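PDB 1EE8: MUTM (fpg) protein from Thermus thermophilus, which belongs to the formamidopyrimidine-DNA glycosylase (Fpg/MutM) family of DNA repair proteins, which combine an N-terminal domain, an H2TH domain and a zinc finger. Local coordinates for residues Cys241-Glu246 and Phe257-Gln262; Glu124-Ala129 and Val197-Val202. One frame throughout, in Å; residues are numbered along the deposited sequence.

Interaction 1 (241-246 with 257-262) holds three of the four cysteines that bind the zinc ion and belongs to the zinc finger. Interaction 2 (124-129 with 197-202) belongs to the H2TH domain and packs a loop against helix 184-203. Both segments of interaction 2 come earlier in the chain than those of interaction 1. The centres of the two contacts are about 26 Å apart and their nearest atoms about 10 Å, so they do not meet. The centre of interaction 2 is about 11 Å from the centre of the chain, that of interaction 1 about 25 Å. Metal bonds and hydrogen bonds join the peripheral contact, whereas the central one is made by apolar side chains.

Interaction 1: residues Cys241-Glu246 and Phe257-Gln262; sequences CGRPVE and FCPTCQ. With ZN (zinc ion), chain C.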
# COMPACT_ATOMS: atom_id res chain seq x y z
N CYS A 241 -32.24 -34.05 -29.41
CA CYS A 241 -32.60 -35.43 -29.75
C CYS A 241 -33.37 -36.17 -28.66
O CYS A 241 -33.73 -37.33 -28.84
CB CYS A 241 -31.34 -36.22 -30.08
SG CYS A 241 -30.37 -36.65 -28.63
N GLY A 242 -33.60 -35.50 -27.53
CA GLY A 242 -34.34 -36.12 -26.45
C GLY A 242 -33.62 -37.19 -25.64
O GLY A 242 -34.18 -37.72 -24.68
N ARG A 243 -32.39 -37.53 -26.03
CA ARG A 243 -31.63 -38.54 -25.30
C ARG A 243 -31.10 -37.96 -23.98
O ARG A 243 -30.93 -36.74 -23.86
CB ARG A 243 -30.45 -39.04 -26.16
CG ARG A 243 -29.54 -40.03 -25.45
CD ARG A 243 -28.41 -40.54 -26.32
NE ARG A 243 -27.53 -41.43 -25.56
CZ ARG A 243 -26.49 -42.08 -26.07
NH1 ARG A 243 -25.75 -42.86 -25.29
NH2 ARG A 243 -26.18 -41.95 -27.36
N PRO A 244 -30.86 -38.81 -22.98
CA PRO A 244 -30.35 -38.37 -21.67
C PRO A 244 -28.97 -37.71 -21.70
O PRO A 244 -28.00 -38.31 -22.15
CB PRO A 244 -30.34 -39.65 -20.84
CG PRO A 244 -31.48 -40.44 -21.42
CD PRO A 244 -31.29 -40.22 -22.91
N VAL A 245 -28.89 -36.48 -21.21
CA VAL A 245 -27.61 -35.77 -21.17
C VAL A 245 -26.67 -36.49 -20.21
O VAL A 245 -27.07 -36.86 -19.11
CB VAL A 245 -27.79 -34.31 -20.69
CG1 VAL A 245 -26.43 -33.66 -20.52
CG2 VAL A 245 -28.63 -33.53 -21.69
N GLU A 246 -25.43 -36.70 -20.63
CA GLU A 246 -24.44 -37.37 -19.80
C GLU A 246 -23.41 -36.42 -19.21
O GLU A 246 -23.23 -35.29 -19.69
CB GLU A 246 -23.71 -38.45 -20.60
CG GLU A 246 -24.60 -39.57 -21.09
CD GLU A 246 -23.81 -40.74 -21.62
OE1 GLU A 246 -24.43 -41.66 -22.18
OE2 GLU A 246 -22.56 -40.74 -21.46
N PHE A 257 -22.63 -33.17 -21.83
CA PHE A 257 -22.71 -33.30 -23.28
C PHE A 257 -23.73 -34.36 -23.68
O PHE A 257 -24.11 -35.21 -22.87
CB PHE A 257 -21.35 -33.71 -23.82
CG PHE A 257 -20.97 -35.13 -23.47
CD1 PHE A 257 -21.08 -36.15 -24.41
CD2 PHE A 257 -20.57 -35.45 -22.17
CE1 PHE A 257 -20.79 -37.47 -24.06
CE2 PHE A 257 -20.28 -36.76 -21.82
CZ PHE A 257 -20.39 -37.78 -22.76
N CYS A 258 -24.16 -34.31 -24.94
CA CYS A 258 -25.08 -35.30 -25.48
C CYS A 258 -24.21 -36.19 -26.33
O CYS A 258 -23.61 -35.74 -27.32
CB CYS A 258 -26.16 -34.66 -26.36
SG CYS A 258 -27.18 -35.90 -27.24
N PRO A 259 -24.10 -37.48 -25.96
CA PRO A 259 -23.27 -38.41 -26.72
C PRO A 259 -23.65 -38.46 -28.20
O PRO A 259 -22.80 -38.35 -29.08
CB PRO A 259 -23.51 -39.74 -26.01
CG PRO A 259 -23.77 -39.31 -24.58
CD PRO A 259 -24.69 -38.14 -24.78
N THR A 260 -24.94 -38.62 -28.47
CA THR A 260 -25.39 -38.69 -29.85
C THR A 260 -25.15 -37.41 -30.63
O THR A 260 -24.47 -37.43 -31.66
CB THR A 260 -26.88 -39.04 -29.95
OG1 THR A 260 -27.13 -40.30 -29.31
CG2 THR A 260 -27.30 -39.14 -31.42
N CYS A 261 -25.68 -36.30 -30.15
CA CYS A 261 -25.52 -35.02 -30.84
C CYS A 261 -24.10 -34.48 -30.93
O CYS A 261 -23.79 -33.67 -31.80
CB CYS A 261 -26.41 -33.96 -30.20
SG CYS A 261 -28.16 -34.24 -30.48
N GLN A 262 -23.22 -34.93 -30.04
CA GLN A 262 -21.85 -34.44 -30.04
C GLN A 262 -20.77 -35.45 -30.44
O GLN A 262 -19.63 -35.37 -29.98
CB GLN A 262 -21.54 -33.80 -28.69
CG GLN A 262 -22.33 -32.51 -28.46
CD GLN A 262 -22.14 -31.91 -27.09
OE1 GLN A 262 -22.84 -32.25 -26.13
NE2 GLN A 262 -21.17 -31.00 -26.98
ZN ZN C . -28.91 -34.86 -28.42
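Cys241, Cys258 and Cys261 bind one zinc ion in this Cys4 zinc finger, and the same two segments meet again at the open end of the hairpin formed by strands 246-249 and 254-257. Each of the three SG atoms lies 2.3 Å from the zinc, and Cys238 supplies the fourth sulfur. Backbone N-H groups also reach two of the sulfurs: Arg243 N donates a hydrogen bond to Cys241 SG at 3.4 Å, and Cys261 N to Cys258 SG at 3.3 Å. Glu246 and Phe257 form an antiparallel hydrogen-bonded pair. To one side of the metal and the strand pair, Arg243 reaches across to the other segment, CG anti to the backbone N (chi1 176°) and the chain extended to NE. Its NH2 donates a hydrogen bond in the guanidinium plane to Thr260 OG1 (2.7 Å, N-H...O 158°), while Pro259 CB covers one face, offset toward the rim. Glu246 lays its carboxylate end against the same proline, CD 3.3 Å from Pro259 CG, and its OE1 makes a salt bridge with Arg243 NH1 at 3.6 Å. The N-H donors would probably temper the negative charge on Cys241 and Cys258, while Arg243 and Glu246 pair opposite charges beside Pro259.

Interaction 2: residues Glu124-Ala129 and Val197-Val202; sequences EPLSEA and VLAEAV
Pro125 and Leu126, the middle residues of a type I beta turn from Glu124 to Ser127, direct their side chains at one flank of helix 184-203 within the H2TH domain. The contact is apolar. Leu126 reaches farthest along the helix, with CG anti to its carbonyl carbon (chi1 -60°), and its two methyls divide the work. CD2 rests against the backbone at Ala199, 3.8 Å from Ala199 N, and also touches Ala199 CB and Leu198 CB. CD1 goes to the next turn of the helix, where it meets Val202 CG2 at 4.0 Å; there the leucine and valine side chains run past each other in opposite directions. Pro125 comes in beside it and crosses Leu198 obliquely, presenting the CB and CG corner of its ring to a single methyl, CD1. Helix 3-17 borders the same patch: Leu3 touches Pro125, Pro4 touches Leu198 and Arg11 touches Val202, so the turn and two helices pack together here. On the turn itself, Ser127 OG donates to Glu124 O at 2.6 Å, in the carbonyl plane and on a lone pair, tying the two ends of the turn together. The tightest approach across the contact is Pro125 CB to Leu198 CD1, 3.4 Å, a snug fit inside the ordinary van der Waals distance of two carbons.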
# COMPACT_ATOMS: atom_id res chain seq x y z
N GLU A 124 -9.85 -11.25 -25.80
CA GLU A 124 -11.18 -11.25 -25.20
C GLU A 124 -12.17 -11.78 -26.25
O GLU A 124 -12.41 -11.14 -27.28
CB GLU A 124 -11.55 -9.83 -24.77
CG GLU A 124 -12.18 -9.71 -23.37
CD GLU A 124 -11.20 -10.02 -22.24
OE1 GLU A 124 -11.38 -9.47 -21.14
OE2 GLU A 124 -10.27 -10.82 -22.45
N PRO A 125 -12.77 -12.96 -25.99
CA PRO A 125 -13.73 -13.65 -26.85
C PRO A 125 -14.73 -12.77 -27.61
O PRO A 125 -15.00 -13.02 -28.78
CB PRO A 125 -14.42 -14.60 -25.88
CG PRO A 125 -13.31 -14.98 -24.96
CD PRO A 125 -12.65 -13.65 -24.69
N LEU A 126 -15.29 -11.77 -26.94
CA LEU A 126 -16.26 -10.89 -27.58
C LEU A 126 -15.63 -9.62 -28.15
O LEU A 126 -16.25 -8.56 -28.16
CB LEU A 126 -17.35 -10.50 -26.58
CG LEU A 126 -18.15 -11.68 -26.02
CD1 LEU A 126 -19.14 -11.17 -24.99
CD2 LEU A 126 -18.86 -12.42 -27.15
N SER A 127 -14.39 -9.74 -28.63
CA SER A 127 -13.70 -8.58 -29.20
C SER A 127 -13.22 -8.86 -30.61
O SER A 127 -13.21 -10.01 -31.06
CB SER A 127 -12.50 -8.18 -28.33
OG SER A 127 -11.43 -9.10 -28.46
N GLU A 128 -12.82 -7.79 -31.30
CA GLU A 128 -12.33 -7.88 -32.67
C GLU A 128 -10.99 -8.62 -32.67
O GLU A 128 -10.57 -9.17 -33.69
CB GLU A 128 -12.15 -6.48 -33.23
CG GLU A 128 -13.42 -5.64 -33.19
CD GLU A 128 -13.21 -4.24 -32.62
OE1 GLU A 128 -14.19 -3.47 -32.57
OE2 GLU A 128 -12.07 -3.92 -32.22
N ALA A 129 -10.34 -8.64 -31.51
CA ALA A 129 -9.05 -9.29 -31.35
C ALA A 129 -9.15 -10.82 -31.36
O ALA A 129 -8.18 -11.51 -31.67
CB ALA A 129 -8.39 -8.82 -30.06
N VAL A 197 -22.76 -17.94 -27.53
CA VAL A 197 -23.16 -18.32 -26.18
C VAL A 197 -22.73 -17.27 -25.16
O VAL A 197 -23.50 -16.90 -24.28
CB VAL A 197 -22.58 -19.70 -25.78
CG1 VAL A 197 -22.91 -20.02 -24.33
CG2 VAL A 197 -23.15 -20.78 -26.68
N LEU A 198 -21.50 -16.78 -25.29
CA LEU A 198 -21.01 -15.78 -24.36
C LEU A 198 -21.80 -14.50 -24.52
O LEU A 198 -22.25 -13.92 -23.53
CB LEU A 198 -19.52 -15.52 -24.61
CG LEU A 198 -18.56 -16.67 -24.27
CD1 LEU A 198 -17.12 -16.26 -24.62
CD2 LEU A 198 -18.65 -17.02 -22.78
N ALA A 199 -22.00 -14.08 -25.76
CA ALA A 199 -22.75 -12.86 -26.04
C ALA A 199 -24.16 -13.00 -25.48
O ALA A 199 -24.70 -12.07 -24.88
CB ALA A 199 -22.80 -12.59 -27.56
N GLU A 200 -24.76 -14.17 -25.67
CA GLU A 200 -26.11 -14.42 -25.16
C GLU A 200 -26.12 -14.43 -23.62
O GLU A 200 -26.99 -13.84 -23.00
CB GLU A 200 -26.64 -15.75 -25.70
CG GLU A 200 -27.09 -15.69 -27.15
CD GLU A 200 -27.49 -17.05 -27.72
OE1 GLU A 200 -28.05 -17.87 -26.96
OE2 GLU A 200 -27.24 -17.29 -28.92
N ALA A 201 -25.14 -15.11 -23.03
CA ALA A 201 -25.05 -15.20 -21.57
C ALA A 201 -24.93 -13.80 -20.97
O ALA A 201 -25.51 -13.52 -19.92
CB ALA A 201 -23.85 -16.04 -21.18
N VAL A 202 -24.18 -12.93 -21.64
CA VAL A 202 -24.02 -11.56 -21.17
C VAL A 202 -25.37 -10.84 -21.23
O VAL A 202 -25.77 -10.17 -20.28
CB VAL A 202 -22.99 -10.79 -22.03
CG1 VAL A 202 -23.02 -9.31 -21.68
CG2 VAL A 202 -21.60 -11.36 -21.80